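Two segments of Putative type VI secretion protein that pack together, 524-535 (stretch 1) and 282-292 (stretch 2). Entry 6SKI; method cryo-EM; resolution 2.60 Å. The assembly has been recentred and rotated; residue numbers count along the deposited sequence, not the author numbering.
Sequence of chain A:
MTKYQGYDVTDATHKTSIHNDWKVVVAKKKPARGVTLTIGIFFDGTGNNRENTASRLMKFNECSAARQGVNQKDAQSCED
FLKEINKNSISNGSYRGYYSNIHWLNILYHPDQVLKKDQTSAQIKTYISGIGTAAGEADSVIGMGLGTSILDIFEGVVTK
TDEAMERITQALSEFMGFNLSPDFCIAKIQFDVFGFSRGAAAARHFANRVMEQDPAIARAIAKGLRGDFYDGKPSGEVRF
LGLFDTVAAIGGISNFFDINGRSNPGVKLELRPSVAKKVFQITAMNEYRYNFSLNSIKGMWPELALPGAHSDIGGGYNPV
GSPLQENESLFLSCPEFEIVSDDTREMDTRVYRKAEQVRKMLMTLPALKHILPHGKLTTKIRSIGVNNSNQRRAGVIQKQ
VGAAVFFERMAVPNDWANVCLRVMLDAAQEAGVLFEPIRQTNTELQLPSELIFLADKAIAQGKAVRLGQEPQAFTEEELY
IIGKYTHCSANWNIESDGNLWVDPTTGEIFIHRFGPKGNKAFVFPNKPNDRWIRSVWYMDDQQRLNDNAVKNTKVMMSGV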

# COMPACT_ATOMS: atom_id res chain seq x y z
N PHE A 524 -18.07 -3.48 13.31
CA PHE A 524 -16.83 -3.56 14.06
C PHE A 524 -15.68 -3.58 13.06
O PHE A 524 -15.29 -4.65 12.58
CB PHE A 524 -16.81 -4.81 14.95
CG PHE A 524 -17.89 -4.82 15.98
CD1 PHE A 524 -17.76 -4.09 17.15
CD2 PHE A 524 -19.05 -5.55 15.79
CE1 PHE A 524 -18.75 -4.10 18.10
CE2 PHE A 524 -20.04 -5.56 16.74
CZ PHE A 524 -19.89 -4.83 17.89
N PRO A 525 -15.12 -2.42 12.72
CA PRO A 525 -14.17 -2.37 11.60
C PRO A 525 -12.87 -3.08 11.88
O PRO A 525 -12.28 -3.66 10.96
CB PRO A 525 -13.94 -0.86 11.41
CG PRO A 525 -15.09 -0.21 12.11
CD PRO A 525 -15.32 -1.08 13.29
N ASN A 526 -12.41 -3.08 13.12
CA ASN A 526 -11.11 -3.61 13.50
C ASN A 526 -11.29 -4.84 14.38
O ASN A 526 -10.54 -5.06 15.33
CB ASN A 526 -10.28 -2.55 14.21
CG ASN A 526 -10.11 -1.31 13.38
OD1 ASN A 526 -9.54 -1.35 12.30
ND2 ASN A 526 -10.63 -0.19 13.88
N LYS A 527 -12.27 -5.65 14.05
CA LYS A 527 -12.58 -6.80 14.89
C LYS A 527 -11.54 -7.89 14.67
O LYS A 527 -11.14 -8.15 13.54
CB LYS A 527 -13.98 -7.33 14.56
CG LYS A 527 -14.14 -8.83 14.65
CD LYS A 527 -15.24 -9.30 13.74
CE LYS A 527 -15.04 -10.75 13.35
NZ LYS A 527 -15.88 -11.09 12.17
N PRO A 528 -11.08 -8.52 15.75
CA PRO A 528 -10.05 -9.55 15.61
C PRO A 528 -10.57 -10.76 14.87
O PRO A 528 -11.76 -11.08 14.89
CB PRO A 528 -9.71 -9.89 17.06
CG PRO A 528 -10.96 -9.57 17.79
CD PRO A 528 -11.41 -8.29 17.16
N ASN A 529 -9.65 -11.45 14.19
CA ASN A 529 -9.99 -12.73 13.60
C ASN A 529 -10.28 -13.73 14.72
O ASN A 529 -9.79 -13.60 15.84
CB ASN A 529 -8.85 -13.21 12.71
CG ASN A 529 -9.30 -14.23 11.69
OD1 ASN A 529 -10.24 -14.00 10.93
ND2 ASN A 529 -8.61 -15.36 11.65
N ASP A 530 -11.09 -14.73 14.40
CA ASP A 530 -11.55 -15.65 15.43
C ASP A 530 -10.36 -16.39 16.05
O ASP A 530 -9.46 -16.85 15.35
CB ASP A 530 -12.55 -16.66 14.86
CG ASP A 530 -13.65 -17.00 15.84
OD1 ASP A 530 -14.73 -16.39 15.76
OD2 ASP A 530 -13.43 -17.88 16.70
N ARG A 531 -10.37 -16.47 17.38
CA ARG A 531 -9.33 -17.05 18.24
C ARG A 531 -8.09 -16.17 18.26
O ARG A 531 -7.06 -16.61 18.77
CB ARG A 531 -8.94 -18.48 17.84
CG ARG A 531 -10.06 -19.49 18.01
CD ARG A 531 -9.65 -20.85 17.48
NE ARG A 531 -8.40 -21.31 18.07
CZ ARG A 531 -7.46 -21.98 17.40
NH1 ARG A 531 -7.64 -22.25 16.11
NH2 ARG A 531 -6.35 -22.36 18.01
N TRP A 532 -8.15 -14.96 17.70
CA TRP A 532 -7.03 -14.01 17.70
C TRP A 532 -5.85 -14.56 16.91
O TRP A 532 -4.69 -14.40 17.31
CB TRP A 532 -6.62 -13.64 19.12
CG TRP A 532 -7.49 -12.61 19.74
CD1 TRP A 532 -8.65 -12.82 20.44
CD2 TRP A 532 -7.29 -11.19 19.74
NE1 TRP A 532 -9.18 -11.63 20.86
CE2 TRP A 532 -8.36 -10.61 20.44
CE3 TRP A 532 -6.31 -10.36 19.20
CZ2 TRP A 532 -8.48 -9.24 20.62
CZ3 TRP A 532 -6.42 -9.00 19.38
CH2 TRP A 532 -7.50 -8.45 20.09
N ILE A 533 -6.14 -15.20 15.79
CA ILE A 533 -5.14 -15.75 14.89
C ILE A 533 -5.42 -15.19 13.51
O ILE A 533 -6.52 -15.35 12.98
CB ILE A 533 -5.15 -17.28 14.86
CG1 ILE A 533 -4.92 -17.85 16.26
CG2 ILE A 533 -4.11 -17.81 13.90
CD1 ILE A 533 -5.57 -19.18 16.49
N ARG A 534 -4.42 -14.54 12.92
CA ARG A 534 -4.61 -13.90 11.62
C ARG A 534 -4.78 -14.94 10.53
O ARG A 534 -4.18 -16.02 10.56
CB ARG A 534 -3.42 -13.00 11.31
CG ARG A 534 -3.63 -12.06 10.15
CD ARG A 534 -2.30 -11.58 9.62
NE ARG A 534 -2.42 -10.36 8.85
CZ ARG A 534 -1.39 -9.61 8.49
NH1 ARG A 534 -0.17 -9.96 8.84
NH2 ARG A 534 -1.59 -8.50 7.78
N SER A 535 -5.60 -14.61 9.54
CA SER A 535 -5.82 -15.48 8.39
C SER A 535 -4.70 -15.26 7.38
O SER A 535 -4.48 -14.13 6.93
CB SER A 535 -7.18 -15.20 7.76
OG SER A 535 -8.17 -16.06 8.27
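Stretch 2 (282-292) ITAMNEYRYNF

Stretch 2 enters as a strand, residues 282-284, and continues as loop or turn through Phe 292. Stretch 1 has no regular helix or strand; it opens with a type I beta turn from Phe 524 to Lys 527. The two segments belong to one chain, and no residues in contact are closer than 234 positions in sequence. Together they bury 756 Å² of surface.

The nearest CA atoms are those of Pro 528 and Arg 289, 4.0 Å apart. The two residues form a single beta bridge here. As stretch 1 runs from Lys 527 to Asn 529, its bonding partners in stretch 2 run back from Tyr 290 to Tyr 288, so the partners follow in reverse order, though the two chains cross here rather than run alongside each other. Two backbone hydrogen bonds flank the pair. Asn 529 N donates to Tyr 288 O at 2.6 Å and is almost straight, with an angle of 178° at the hydrogen. Tyr 290 N donates to Lys 527 O at 2.8 Å. The same two carbonyls also meet CA-H groups: Pro 528 CA lies 3.5 Å from Tyr 288 O, and Arg 289 CA lies 3.5 Å from Lys 527 O. Each oxygen thus has one N-H donor and one CA-H neighbour across the contact.

The turn is held by side chains of stretch 2. Asn 291, whose CB points toward stretch 1, donates from ND2 to Pro 525 O at 3.3 Å. Arg 289 NH1 donates to Asn 526 OD1 at 2.9 Å, and this oxygen lies at the edge of the guanidinium, near its plane. Arg 289 NE is paired within its own stretch, in a salt bridge to Glu 287 OE2 at 2.8 Å. The arginine therefore links Glu 287 to the turn. Glu 287 OE1 is satisfied elsewhere in the structure.

Lys 527 extends over one face of the Tyr 290 ring. Lys 527 NZ is 4.1 Å from the centroid of the Tyr 290 ring and 16° off its normal, a cation-pi contact. Lys 527 NZ also has a hydrogen bond elsewhere in the structure. Near the same ring, Asn 529 OD1 lies 3.2 Å from Tyr 290 CD1. Asn 529 ND2 turns to its own stretch and donates to Ile 533 O in a very short bond of 2.5 Å. Asn 529 O accepts from Trp 532 N at 2.8 Å, so these two bonds both span the bend after Asn 529, which brings the chain back to stretch 2.

After the bend, Trp 532 CE3 packs 3.8 Å from Tyr 288 CB. Arg 534 has the largest covered area of any residue in the contact. Its extended side chain carries the guanidinium over Glu 287, with Arg 534 CZ 3.5 Å from Glu 287 CG, which lies over one face of the group. Arg 534 NE donates to Phe 292 O at 3.1 Å, an acceptor at the guanidinium edge. Arg 534 NH1 and NH2 have hydrogen bonds elsewhere in the structure.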

# COMPACT_ATOMS: atom_id res chain seq x y z
N ILE A 282 8.25 -8.20 4.62
CA ILE A 282 8.14 -8.17 6.07
C ILE A 282 6.69 -8.47 6.42
O ILE A 282 5.79 -8.19 5.63
CB ILE A 282 8.59 -6.82 6.65
CG1 ILE A 282 9.89 -6.38 5.99
CG2 ILE A 282 8.82 -6.94 8.14
CD1 ILE A 282 10.39 -5.04 6.45
N THR A 283 6.48 -9.13 7.55
CA THR A 283 5.15 -9.57 7.95
C THR A 283 4.90 -9.15 9.39
O THR A 283 5.81 -9.20 10.22
CB THR A 283 5.02 -11.10 7.78
OG1 THR A 283 4.73 -11.40 6.41
CG2 THR A 283 3.93 -11.67 8.67
N ALA A 284 3.68 -8.72 9.67
CA ALA A 284 3.31 -8.31 11.02
C ALA A 284 2.98 -9.54 11.86
O ALA A 284 2.04 -10.28 11.55
CB ALA A 284 2.11 -7.37 10.98
N MET A 285 3.75 -9.76 12.92
CA MET A 285 3.53 -10.90 13.79
C MET A 285 2.38 -10.68 14.77
O MET A 285 1.86 -11.65 15.31
CB MET A 285 4.80 -11.23 14.58
CG MET A 285 5.75 -12.15 13.85
SD MET A 285 7.14 -12.70 14.85
CE MET A 285 6.91 -11.75 16.34
N ASN A 286 1.98 -9.43 14.99
CA ASN A 286 0.93 -9.10 15.94
C ASN A 286 -0.19 -8.34 15.25
O ASN A 286 -0.77 -7.40 15.81
CB ASN A 286 1.49 -8.30 17.11
CG ASN A 286 2.66 -8.99 17.76
OD1 ASN A 286 2.56 -10.12 18.21
ND2 ASN A 286 3.79 -8.29 17.83
N GLU A 287 -0.51 -8.73 14.03
CA GLU A 287 -1.69 -8.25 13.33
C GLU A 287 -2.72 -9.37 13.35
O GLU A 287 -2.44 -10.48 12.90
CB GLU A 287 -1.36 -7.84 11.90
CG GLU A 287 -2.57 -7.48 11.06
CD GLU A 287 -3.34 -6.30 11.61
OE1 GLU A 287 -2.73 -5.45 12.29
OE2 GLU A 287 -4.55 -6.21 11.35
N TYR A 288 -3.91 -9.07 13.87
CA TYR A 288 -4.89 -10.10 14.17
C TYR A 288 -6.28 -9.77 13.66
O TYR A 288 -7.20 -10.54 13.91
CB TYR A 288 -4.95 -10.33 15.68
CG TYR A 288 -3.63 -10.73 16.28
CD1 TYR A 288 -2.95 -11.84 15.82
CD2 TYR A 288 -3.04 -9.97 17.27
CE1 TYR A 288 -1.74 -12.21 16.35
CE2 TYR A 288 -1.83 -10.33 17.81
CZ TYR A 288 -1.18 -11.44 17.35
OH TYR A 288 0.03 -11.81 17.88
N ARG A 289 -6.45 -8.65 12.96
CA ARG A 289 -7.77 -8.22 12.54
C ARG A 289 -8.35 -9.17 11.50
O ARG A 289 -7.63 -9.86 10.77
CB ARG A 289 -7.70 -6.80 11.97
CG ARG A 289 -7.76 -5.73 13.03
CD ARG A 289 -7.69 -4.36 12.40
NE ARG A 289 -6.36 -4.11 11.86
CZ ARG A 289 -5.94 -2.92 11.46
NH1 ARG A 289 -6.74 -1.87 11.55
NH2 ARG A 289 -4.72 -2.77 10.97
N TYR A 290 -9.68 -9.20 11.43
CA TYR A 290 -10.36 -10.05 10.47
C TYR A 290 -10.28 -9.46 9.07
O TYR A 290 -10.08 -10.18 8.09
CB TYR A 290 -11.81 -10.26 10.89
CG TYR A 290 -12.66 -10.99 9.88
CD1 TYR A 290 -12.80 -12.37 9.93
CD2 TYR A 290 -13.32 -10.30 8.87
CE1 TYR A 290 -13.57 -13.04 9.01
CE2 TYR A 290 -14.09 -10.97 7.94
CZ TYR A 290 -14.21 -12.33 8.02
OH TYR A 290 -14.98 -13.00 7.09
N ASN A 291 -10.43 -8.14 8.96
CA ASN A 291 -10.39 -7.46 7.67
C ASN A 291 -8.98 -7.29 7.14
O ASN A 291 -8.81 -6.78 6.03
CB ASN A 291 -11.07 -6.10 7.78
CG ASN A 291 -12.56 -6.17 7.65
OD1 ASN A 291 -13.10 -7.08 7.01
ND2 ASN A 291 -13.26 -5.23 8.27
N PHE A 292 -7.97 -7.70 7.90
CA PHE A 292 -6.57 -7.59 7.49
C PHE A 292 -5.98 -8.98 7.56
O PHE A 292 -5.37 -9.37 8.56
CB PHE A 292 -5.82 -6.61 8.37
CG PHE A 292 -6.27 -5.19 8.21
CD1 PHE A 292 -7.46 -4.76 8.77
CD2 PHE A 292 -5.50 -4.28 7.51
CE1 PHE A 292 -7.88 -3.46 8.63
CE2 PHE A 292 -5.92 -2.98 7.37
CZ PHE A 292 -7.10 -2.57 7.93